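PDB 5V9X: ATP-dependent DNA helicase from Mycobacterium smegmatis, which probably couples ATP hydrolysis to 3'-to-5' movement along single-stranded DNA and unwinds RNA:DNA duplexes, as a member of the Lhr family of superfamily 2 helicases. Local coordinates for residues A[454-459]-A[489-494]; A[198-203]-A[460-465]; A[254-259]-A[422-427]; A[392-397]-A[414-419]. All coordinates share one frame; numbering follows the deposited sequence.

Contact 1 of 4, residues A[454-459]-A[489-494]; sequences LRVPAN and SAPFAT
The ring of Phe492 and the backbone of Asn459 meet obliquely, with Phe492 CD1 3.8 Å from Asn459 CA and CE1 close to the Asn459 carbonyl carbon. In the plane of the ring, at its edge, lies the hydroxyl of Ser489 from the ring's own segment. A chi1 of -59° sets the Phe492 ring anti to its own carbonyl carbon and carries it back beside the other loop, although its CB does not point that way. The puckered pyrrolidine of Pro491 takes the other apolar contact: its CG meets Val456 CG1 at 3.8 Å, and its CB sits 3.3 Å from the carbonyl oxygen of Pro457. Val456 reaches this ring with the methyl that lies anti to its backbone N (chi1 177°).

A single backbone hydrogen bond ties the loops: Asn459 N donates to Pro491 O at 2.6 Å. The same oxygen also receives a CA-H...O contact from Ala458 CA at 3.6 Å. Pro491 and Phe492 are the central residues of a type I beta turn from Ala490 to Ala493, so the acceptor sits within the turn. The Asn459 side chain lies beside that of Thr494.

The contact joins two interhelical loops within the Lhr winged-helix family region. Helix 200-213 lies against Pro491 and Phe492 through Ala203, Ala206 and Leu207, while helix 232-240 meets Val456 through Arg237 and Phe238. Helix 822-835 packs on Pro457 through Arg829 and Asp834.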
# COMPACT_ATOMS: atom_id res chain seq x y z
N LEU A 454 -2.76 7.65 -8.85
CA LEU A 454 -1.63 6.74 -8.86
C LEU A 454 -0.74 7.03 -10.06
O LEU A 454 -1.21 7.46 -11.12
CB LEU A 454 -2.10 5.29 -8.88
CG LEU A 454 -3.04 4.88 -7.74
CD1 LEU A 454 -3.47 3.43 -7.88
CD2 LEU A 454 -2.39 5.12 -6.38
N ARG A 455 0.56 6.79 -9.89
CA ARG A 455 1.54 7.00 -10.94
C ARG A 455 2.56 5.88 -10.89
O ARG A 455 3.15 5.61 -9.84
CB ARG A 455 2.22 8.37 -10.79
CG ARG A 455 3.15 8.74 -11.94
CD ARG A 455 3.25 10.25 -12.13
NE ARG A 455 3.55 10.95 -10.88
CZ ARG A 455 2.69 11.75 -10.24
NH1 ARG A 455 1.48 11.95 -10.73
NH2 ARG A 455 3.05 12.34 -9.11
N VAL A 456 2.76 5.22 -12.03
CA VAL A 456 3.70 4.11 -12.15
C VAL A 456 5.12 4.63 -12.00
O VAL A 456 5.54 5.50 -12.77
CB VAL A 456 3.52 3.38 -13.50
CG1 VAL A 456 4.55 2.27 -13.64
CG2 VAL A 456 2.11 2.83 -13.63
N PRO A 457 5.89 4.14 -11.03
CA PRO A 457 7.31 4.50 -10.96
C PRO A 457 8.01 4.17 -12.27
O PRO A 457 7.85 3.09 -12.84
CB PRO A 457 7.83 3.63 -9.81
CG PRO A 457 6.64 3.44 -8.93
CD PRO A 457 5.46 3.35 -9.86
N ALA A 458 8.80 5.13 -12.76
CA ALA A 458 9.42 5.04 -14.07
C ALA A 458 10.85 4.53 -13.94
O ALA A 458 11.63 5.04 -13.13
CB ALA A 458 9.41 6.40 -14.77
N ASN A 459 11.19 3.53 -14.75
CA ASN A 459 12.53 2.98 -14.85
C ASN A 459 13.17 2.63 -13.50
O ASN A 459 14.27 3.10 -13.19
CB ASN A 459 13.43 3.94 -15.62
CG ASN A 459 12.86 4.31 -16.97
OD1 ASN A 459 12.08 3.56 -17.56
ND2 ASN A 459 13.24 5.48 -17.48
N SER A 489 6.79 -3.57 -20.93
CA SER A 489 6.13 -3.28 -19.68
C SER A 489 5.90 -1.77 -19.54
O SER A 489 6.44 -0.96 -20.29
CB SER A 489 6.96 -3.79 -18.50
OG SER A 489 8.20 -3.11 -18.42
N ALA A 490 5.07 -1.40 -18.57
CA ALA A 490 4.74 -0.01 -18.32
C ALA A 490 5.86 0.77 -17.62
O ALA A 490 6.17 1.89 -18.05
CB ALA A 490 3.44 0.09 -17.52
N PRO A 491 6.47 0.25 -16.55
CA PRO A 491 7.47 1.06 -15.82
C PRO A 491 8.76 1.30 -16.59
O PRO A 491 9.58 2.11 -16.14
CB PRO A 491 7.74 0.24 -14.55
CG PRO A 491 6.64 -0.76 -14.47
CD PRO A 491 6.29 -1.06 -15.89
N PHE A 492 8.96 0.63 -17.73
CA PHE A 492 10.20 0.77 -18.49
C PHE A 492 9.94 1.18 -19.94
O PHE A 492 10.81 0.98 -20.79
CB PHE A 492 11.00 -0.53 -18.43
CG PHE A 492 11.37 -0.96 -17.04
CD1 PHE A 492 12.52 -0.47 -16.44
CD2 PHE A 492 10.58 -1.84 -16.33
CE1 PHE A 492 12.87 -0.86 -15.16
CE2 PHE A 492 10.92 -2.24 -15.05
CZ PHE A 492 12.07 -1.75 -14.47
N ALA A 493 8.77 1.75 -20.22
CA ALA A 493 8.42 2.12 -21.59
C ALA A 493 9.36 3.17 -22.17
O ALA A 493 9.41 3.32 -23.39
CB ALA A 493 6.98 2.62 -21.64
N THR A 494 10.08 3.91 -21.33
CA THR A 494 11.02 4.92 -21.79
C THR A 494 12.45 4.65 -21.33
O THR A 494 13.28 5.57 -21.32
CB THR A 494 10.59 6.32 -21.33
OG1 THR A 494 10.81 6.45 -19.92
CG2 THR A 494 9.12 6.55 -21.64

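Contact 2 of 4, residues A[198-203]-A[460-465]; sequences ATKRGA and PLDVLA. With nucleotides of chain B.
Lys200 and Asp462 face each other where the N-terminal ends of two helices pack together, 200-213 from the DEAD/DEAH-box region and 461-471 from the winged-helix family region, with Thr199 and Pro460 at their N-cap positions. The two side chains cross at about a right angle. The lysine is extended beyond CG, which takes its ammonium to the carboxylate. Lys200 NZ forms a salt bridge with Asp462 OD2 at 2.9 Å, approaching on the syn side but 26° out of the carboxylate plane. The ends are buried and shared: Arg786 also pairs with OD2 and Glu830 with NZ, making a charge network that reaches helices 774-786 and 822-835.

Nearer the helix backbones the contact is apolar. Val463 crosses Lys200 obliquely, with Val463 CG2 3.7 Å from Lys200 CB, while its other methyl, CG1, is 4.2 Å from Ala203 CB. That same Ala203 CB also rests on Pro460 CG at 3.9 Å, so this methyl faces both Pro460 and Val463.

Arg201 turns from the protein interface to the bound DNA, its chain extended from CG to NE. Glu168 forms a salt bridge with its NE and Pro105 O accepts from NH2, positioning the guanidinium so that Arg201 NH2 lies 3.6 Å from C4' of DG9 of chain B.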
# COMPACT_ATOMS: atom_id res chain seq x y z
N ALA A 198 1.36 1.44 -8.41
CA ALA A 198 2.25 2.54 -8.12
C ALA A 198 3.44 2.14 -7.26
O ALA A 198 4.06 3.00 -6.62
CB ALA A 198 1.48 3.68 -7.44
N THR A 199 3.79 0.85 -7.23
CA THR A 199 4.87 0.36 -6.39
C THR A 199 5.85 -0.46 -7.22
O THR A 199 5.53 -0.92 -8.32
CB THR A 199 4.35 -0.50 -5.23
OG1 THR A 199 3.60 -1.61 -5.75
CG2 THR A 199 3.47 0.32 -4.31
N LYS A 200 7.05 -0.64 -6.66
CA LYS A 200 8.03 -1.53 -7.27
C LYS A 200 7.57 -2.98 -7.23
O LYS A 200 8.09 -3.81 -7.99
CB LYS A 200 9.38 -1.40 -6.57
CG LYS A 200 10.01 -0.03 -6.70
CD LYS A 200 11.44 -0.04 -6.18
CE LYS A 200 11.99 1.38 -6.12
NZ LYS A 200 13.42 1.40 -5.71
N ARG A 201 6.60 -3.31 -6.37
CA ARG A 201 6.01 -4.64 -6.41
C ARG A 201 5.26 -4.87 -7.72
O ARG A 201 5.30 -5.96 -8.29
CB ARG A 201 5.09 -4.83 -5.21
CG ARG A 201 4.64 -6.27 -4.98
CD ARG A 201 3.70 -6.37 -3.80
NE ARG A 201 3.22 -7.73 -3.59
CZ ARG A 201 2.11 -8.04 -2.93
NH1 ARG A 201 1.35 -7.08 -2.42
NH2 ARG A 201 1.75 -9.31 -2.79
N GLY A 202 4.57 -3.83 -8.21
CA GLY A 202 3.87 -3.95 -9.49
C GLY A 202 4.82 -3.93 -10.67
O GLY A 202 4.59 -4.61 -11.67
N ALA A 203 5.88 -3.13 -10.58
CA ALA A 203 6.92 -3.17 -11.61
C ALA A 203 7.55 -4.56 -11.66
O ALA A 203 7.80 -5.10 -12.75
CB ALA A 203 7.98 -2.11 -11.33
N PRO A 460 12.52 1.79 -12.67
CA PRO A 460 13.15 1.38 -11.42
C PRO A 460 14.23 0.33 -11.65
O PRO A 460 13.94 -0.87 -11.77
CB PRO A 460 11.98 0.82 -10.60
CG PRO A 460 11.02 0.33 -11.61
CD PRO A 460 11.15 1.24 -12.81
N LEU A 461 15.49 0.78 -11.70
CA LEU A 461 16.58 -0.07 -12.19
C LEU A 461 16.83 -1.28 -11.30
O LEU A 461 17.26 -2.33 -11.79
CB LEU A 461 17.86 0.75 -12.32
CG LEU A 461 17.84 1.89 -13.34
CD1 LEU A 461 19.21 2.52 -13.45
CD2 LEU A 461 17.36 1.39 -14.70
N ASP A 462 16.57 -1.16 -9.99
CA ASP A 462 16.82 -2.30 -9.10
C ASP A 462 15.88 -3.45 -9.40
O ASP A 462 16.29 -4.62 -9.38
CB ASP A 462 16.72 -1.87 -7.64
CG ASP A 462 15.38 -1.25 -7.29
OD1 ASP A 462 14.50 -1.15 -8.18
OD2 ASP A 462 15.21 -0.85 -6.12
N VAL A 463 14.61 -3.15 -9.69
CA VAL A 463 13.66 -4.18 -10.10
C VAL A 463 14.13 -4.85 -11.38
O VAL A 463 14.02 -6.08 -11.54
CB VAL A 463 12.25 -3.59 -10.24
CG1 VAL A 463 11.31 -4.58 -10.93
CG2 VAL A 463 11.70 -3.19 -8.88
N LEU A 464 14.65 -4.06 -12.32
CA LEU A 464 15.19 -4.62 -13.56
C LEU A 464 16.36 -5.56 -13.27
O LEU A 464 16.42 -6.68 -13.81
CB LEU A 464 15.63 -3.49 -14.49
CG LEU A 464 16.48 -3.87 -15.71
CD1 LEU A 464 15.68 -4.72 -16.68
CD2 LEU A 464 17.03 -2.63 -16.39
N ALA A 465 17.30 -5.12 -12.43
CA ALA A 465 18.48 -5.93 -12.14
C ALA A 465 18.09 -7.28 -11.55
O ALA A 465 18.69 -8.31 -11.89
CB ALA A 465 19.41 -5.18 -11.18
P DG B 9 0.12 -11.26 2.42
OP1 DG B 9 -1.12 -11.87 1.90
OP2 DG B 9 0.48 -11.40 3.85
O5' DG B 9 1.35 -11.77 1.55
C5' DG B 9 1.40 -11.47 0.16
C4' DG B 9 2.74 -11.87 -0.43
O4' DG B 9 3.77 -10.96 0.05
C3' DG B 9 3.21 -13.28 -0.06
O3' DG B 9 3.80 -13.89 -1.19
C2' DG B 9 4.22 -13.04 1.05
C1' DG B 9 4.81 -11.69 0.68
N9 DG B 9 5.26 -10.91 1.83
C8 DG B 9 4.50 -10.50 2.89
N7 DG B 9 5.17 -9.81 3.78
C5 DG B 9 6.46 -9.77 3.26
C6 DG B 9 7.62 -9.16 3.79
O6 DG B 9 7.74 -8.52 4.84
N1 DG B 9 8.72 -9.34 2.95
C2 DG B 9 8.69 -10.03 1.76
N2 DG B 9 9.86 -10.10 1.10
N3 DG B 9 7.61 -10.61 1.26
C4 DG B 9 6.53 -10.43 2.06

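Contact 3 of 4, residues A[254-259]-A[422-427]; sequences KTFDLS and EISQGV
From its backbone, Lys254 reaches across to residues 422-424 of the neighbouring strand segment. Its CB leads to a CG anti to the backbone N, and a bend at chi2 (60°) turns the rest of the chain across the gap. CD comes to 4.2 Å from Glu422 O, and CE lies 3.1 Å from Ser424 OG. At the tip, Lys254 NZ donates to Glu422 O at 2.9 Å from above the carbonyl plane. The Ser424 hydroxyl is itself hydrogen-bonded to Ala416 O.

Beyond the lysine the two strands run parallel, their axes 10° apart. Ser424 N donates to Thr255 O, Asp257 N to Ser424 O at 2.8 Å, and Gly426 N to Asp257 O at 3.0 Å, the alternating ladder of a parallel sheet. On the face of Phe256 and Leu258, the Phe256 ring meets Ser424 CB obliquely. On the other face, Asp257 and Gln425 lie side by side and point the same way, their flat end groups turned 31° apart, while Asp257 CB touches Ile423 CG2 at 3.8 Å.

These are neighbouring strands of the parallel sheet of the second RecA-like domain, with 424-429 between 394-400 and 256-262. Helix 406-413 lies over the face of Phe256 and Leu258, where Leu410 and Val413 meet Phe256, and helix 433-448 packs on Leu258.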
# COMPACT_ATOMS: atom_id res chain seq x y z
N LYS A 254 -22.74 2.58 -5.02
CA LYS A 254 -22.39 1.82 -3.83
C LYS A 254 -22.71 2.67 -2.62
O LYS A 254 -22.22 3.80 -2.51
CB LYS A 254 -20.92 1.41 -3.84
CG LYS A 254 -20.48 0.63 -2.61
CD LYS A 254 -21.27 -0.66 -2.45
CE LYS A 254 -20.94 -1.34 -1.14
NZ LYS A 254 -21.63 -2.66 -0.99
N THR A 255 -23.52 2.14 -1.71
CA THR A 255 -23.97 2.88 -0.54
C THR A 255 -23.14 2.48 0.67
O THR A 255 -23.01 1.29 0.98
CB THR A 255 -25.45 2.62 -0.27
OG1 THR A 255 -26.19 2.77 -1.49
CG2 THR A 255 -25.98 3.60 0.76
N PHE A 256 -22.57 3.47 1.35
CA PHE A 256 -21.84 3.27 2.58
C PHE A 256 -22.59 3.90 3.74
O PHE A 256 -23.21 4.95 3.59
CB PHE A 256 -20.43 3.87 2.50
CG PHE A 256 -19.51 3.13 1.56
CD1 PHE A 256 -19.43 3.48 0.23
CD2 PHE A 256 -18.72 2.09 2.03
CE1 PHE A 256 -18.58 2.81 -0.63
CE2 PHE A 256 -17.87 1.42 1.17
CZ PHE A 256 -17.80 1.77 -0.16
N ASP A 257 -22.55 3.24 4.90
CA ASP A 257 -23.12 3.76 6.14
C ASP A 257 -21.95 4.01 7.09
O ASP A 257 -21.66 3.20 7.98
CB ASP A 257 -24.15 2.79 6.72
CG ASP A 257 -24.82 3.34 7.97
OD1 ASP A 257 -24.73 4.56 8.21
OD2 ASP A 257 -25.42 2.54 8.71
N LEU A 258 -21.28 5.14 6.90
CA LEU A 258 -20.06 5.45 7.63
C LEU A 258 -20.38 6.22 8.92
O LEU A 258 -21.45 6.81 9.07
CB LEU A 258 -19.11 6.26 6.76
CG LEU A 258 -18.73 5.60 5.43
CD1 LEU A 258 -17.80 6.50 4.63
CD2 LEU A 258 -18.09 4.24 5.67
N SER A 259 -19.42 6.20 9.84
CA SER A 259 -19.62 6.76 11.16
C SER A 259 -18.26 6.95 11.84
O SER A 259 -17.38 6.11 11.71
CB SER A 259 -20.51 5.85 12.01
OG SER A 259 -20.49 6.24 13.37
N GLU A 422 -26.09 -4.31 -1.51
CA GLU A 422 -26.10 -4.18 -0.06
C GLU A 422 -25.30 -2.95 0.38
O GLU A 422 -24.44 -2.43 -0.34
CB GLU A 422 -25.52 -5.43 0.60
CG GLU A 422 -25.83 -5.56 2.08
CD GLU A 422 -27.29 -5.87 2.35
OE1 GLU A 422 -27.65 -7.07 2.36
OE2 GLU A 422 -28.08 -4.92 2.54
N ILE A 423 -25.62 -2.47 1.58
CA ILE A 423 -24.93 -1.35 2.21
C ILE A 423 -23.73 -1.87 2.99
O ILE A 423 -23.80 -2.94 3.62
CB ILE A 423 -25.89 -0.56 3.12
CG1 ILE A 423 -27.03 0.04 2.30
CG2 ILE A 423 -25.15 0.53 3.89
CD1 ILE A 423 -28.09 0.71 3.14
N SER A 424 -22.63 -1.13 2.95
CA SER A 424 -21.44 -1.45 3.74
C SER A 424 -21.42 -0.55 4.97
O SER A 424 -21.35 0.67 4.86
CB SER A 424 -20.17 -1.26 2.92
OG SER A 424 -20.15 -2.12 1.80
N GLN A 425 -21.49 -1.17 6.15
CA GLN A 425 -21.52 -0.44 7.41
C GLN A 425 -20.10 -0.29 7.94
O GLN A 425 -19.40 -1.29 8.13
CB GLN A 425 -22.41 -1.18 8.42
CG GLN A 425 -22.94 -0.33 9.55
CD GLN A 425 -23.98 -1.06 10.37
OE1 GLN A 425 -24.62 -2.00 9.89
NE2 GLN A 425 -24.16 -0.64 11.61
N GLY A 426 -19.68 0.95 8.18
CA GLY A 426 -18.31 1.20 8.62
C GLY A 426 -18.18 2.24 9.71
O GLY A 426 -18.68 3.35 9.58
N VAL A 427 -17.48 1.89 10.79
CA VAL A 427 -17.26 2.78 11.92
C VAL A 427 -15.76 3.03 12.04
O VAL A 427 -14.96 2.09 11.98
CB VAL A 427 -17.83 2.20 13.22
CG1 VAL A 427 -17.52 3.12 14.39
CG2 VAL A 427 -19.32 1.98 13.10

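Contact 4 of 4, residues A[392-397]-A[414-419]; sequences GAVDLV and GRAGHQ. With ANP (phosphoaminophosphonic acid-adenylate ester), chain C.
The segment 414-419 belongs to the second RecA-like domain's side of the nucleotide pocket, which lies between the two domains; it falls in the arginine-rich region that corresponds to helicase motif VI and is held against residues 394-397 of the neighbouring strand. Arg415 and His418 both reach the gamma-phosphate oxygen O1G of the bound AMP-PNP. The arginine bends at chi2 and chi3, bringing its guanidinium edge-on to the oxygen. Arg415 NH2 donates to O1G at 2.7 Å and NH1 at 2.9 Å, with the acceptor in the guanidinium plane. His418 NE2 supplies a third bond, almost straight at 178°, while Asp390 is hydrogen-bonded to its ND1 and Gln411 O takes Arg415 NE; these second-shell partners help fix both groups.

Across the contact, the backbone sets this segment in place. Gly417, in a left-handed backbone conformation (phi 56°) that glycine adopts readily, donates its N to Val394 O at 3.1 Å, and the same oxygen receives a CA-H...O contact from Ala416. The methyl of Ala416 lodges against the strand, its CB 3.6 Å from Leu396 N and 3.8 Å from Val397 CG2. Val397 CG2 also reaches the arginine's base, 4.0 Å from Arg415 CB.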
# COMPACT_ATOMS: atom_id res chain seq x y z
N GLY A 392 -19.87 -13.39 3.39
CA GLY A 392 -21.28 -13.02 3.41
C GLY A 392 -21.86 -12.80 4.80
O GLY A 392 -22.98 -12.29 4.90
N ALA A 393 -21.13 -13.16 5.85
CA ALA A 393 -21.61 -12.98 7.22
C ALA A 393 -21.14 -11.68 7.85
O ALA A 393 -21.64 -11.32 8.92
CB ALA A 393 -21.15 -14.15 8.09
N VAL A 394 -20.21 -10.96 7.22
CA VAL A 394 -19.68 -9.73 7.79
C VAL A 394 -20.63 -8.58 7.42
O VAL A 394 -20.77 -8.23 6.25
CB VAL A 394 -18.26 -9.45 7.29
CG1 VAL A 394 -17.74 -8.14 7.87
CG2 VAL A 394 -17.34 -10.60 7.65
N ASP A 395 -21.28 -8.01 8.43
CA ASP A 395 -22.14 -6.84 8.22
C ASP A 395 -21.63 -5.62 8.99
O ASP A 395 -22.41 -4.70 9.26
CB ASP A 395 -23.59 -7.15 8.59
CG ASP A 395 -23.75 -7.64 10.02
OD1 ASP A 395 -22.74 -7.92 10.69
OD2 ASP A 395 -24.91 -7.75 10.48
N LEU A 396 -20.35 -5.60 9.35
CA LEU A 396 -19.75 -4.46 10.02
C LEU A 396 -18.24 -4.51 9.84
O LEU A 396 -17.63 -5.57 10.02
CB LEU A 396 -20.09 -4.44 11.51
CG LEU A 396 -19.52 -3.26 12.31
CD1 LEU A 396 -20.30 -1.99 12.04
CD2 LEU A 396 -19.50 -3.57 13.81
N VAL A 397 -17.65 -3.38 9.46
CA VAL A 397 -16.20 -3.19 9.49
C VAL A 397 -15.91 -2.01 10.40
O VAL A 397 -16.51 -0.94 10.26
CB VAL A 397 -15.61 -2.95 8.09
CG1 VAL A 397 -14.18 -2.46 8.19
CG2 VAL A 397 -15.68 -4.23 7.26
N GLY A 414 -15.55 -2.07 2.42
CA GLY A 414 -16.22 -2.88 1.42
C GLY A 414 -16.39 -4.34 1.81
O GLY A 414 -17.25 -5.02 1.25
N ARG A 415 -15.58 -4.84 2.75
CA ARG A 415 -15.73 -6.22 3.20
C ARG A 415 -17.10 -6.47 3.80
O ARG A 415 -17.62 -7.59 3.72
CB ARG A 415 -14.64 -6.58 4.21
CG ARG A 415 -13.20 -6.41 3.74
CD ARG A 415 -13.00 -6.93 2.33
NE ARG A 415 -13.12 -5.86 1.34
CZ ARG A 415 -13.41 -6.06 0.07
NH1 ARG A 415 -13.62 -7.29 -0.39
NH2 ARG A 415 -13.50 -5.03 -0.76
N ALA A 416 -17.69 -5.46 4.42
CA ALA A 416 -19.03 -5.58 4.98
C ALA A 416 -20.09 -5.43 3.89
O ALA A 416 -19.89 -4.71 2.90
CB ALA A 416 -19.26 -4.54 6.08
N GLY A 417 -21.21 -6.12 4.07
CA GLY A 417 -22.29 -6.09 3.10
C GLY A 417 -21.86 -6.49 1.70
O GLY A 417 -22.29 -5.88 0.72
N HIS A 418 -21.03 -7.53 1.60
CA HIS A 418 -20.36 -7.86 0.34
C HIS A 418 -21.30 -8.63 -0.60
O HIS A 418 -21.02 -9.75 -1.03
CB HIS A 418 -19.09 -8.64 0.62
CG HIS A 418 -18.05 -8.50 -0.44
ND1 HIS A 418 -17.82 -9.46 -1.40
CD2 HIS A 418 -17.18 -7.49 -0.71
CE1 HIS A 418 -16.85 -9.06 -2.20
NE2 HIS A 418 -16.45 -7.87 -1.81
N GLN A 419 -22.43 -8.00 -0.91
CA GLN A 419 -23.39 -8.54 -1.86
C GLN A 419 -23.87 -7.41 -2.75
O GLN A 419 -23.78 -6.23 -2.40
CB GLN A 419 -24.59 -9.20 -1.15
CG GLN A 419 -24.22 -10.32 -0.19
CD GLN A 419 -23.94 -9.81 1.21
OE1 GLN A 419 -24.71 -9.01 1.76
NE2 GLN A 419 -22.84 -10.27 1.80
PG ANP C . -14.49 -6.61 -4.45
O1G ANP C . -14.39 -6.28 -2.99
O2G ANP C . -13.31 -7.57 -4.86
O3G ANP C . -14.41 -5.28 -5.31
PB ANP C . -16.11 -7.84 -6.32
O1B ANP C . -14.87 -8.66 -6.78
O2B ANP C . -16.26 -6.63 -7.18
N3B ANP C . -15.96 -7.39 -4.72
PA ANP C . -17.35 -10.23 -6.02
O1A ANP C . -16.53 -10.49 -4.81
O2A ANP C . -16.89 -11.00 -7.25
O3A ANP C . -17.39 -8.71 -6.46
O5' ANP C . -18.87 -10.57 -5.70
C5' ANP C . -19.66 -10.03 -4.59
C4' ANP C . -20.65 -11.08 -4.14
O4' ANP C . -21.80 -11.10 -5.02
C3' ANP C . -20.09 -12.49 -4.18
O3' ANP C . -20.78 -13.30 -3.24
C2' ANP C . -20.45 -12.94 -5.60
O2' ANP C . -20.23 -14.34 -5.84
C1' ANP C . -21.85 -12.34 -5.73
N9 ANP C . -22.30 -12.04 -7.09
C8 ANP C . -21.57 -12.05 -8.26
N7 ANP C . -22.27 -11.72 -9.32
C5 ANP C . -23.54 -11.50 -8.83
C6 ANP C . -24.75 -11.13 -9.45
N6 ANP C . -24.87 -10.90 -10.76
N1 ANP C . -25.85 -10.99 -8.67
C2 ANP C . -25.73 -11.22 -7.35
N3 ANP C . -24.65 -11.58 -6.66
C4 ANP C . -23.58 -11.70 -7.46

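How the contacts relate
Along the chain, residues 198-203 come first and are met by 460-465, so contact 2 closes the longest loop, taking in the end of the first RecA-like part and most of the second. Within it, 254-259 pairs with 422-427 in contact 3, and nested inside that loop contact 4 joins 392-397 to 414-419. Contact 1 opens at 454-459 and closes at 489-494, so it crosses contact 2. Contacts 3 and 4 meet on one sheet, where strand 424-429 neighbours 394-400, and probable hydrogen bonds link them. Contacts 1 and 2 touch each other about 35 Å, centre to centre, from that pair, tying the first helicase part to the winged-helix family region.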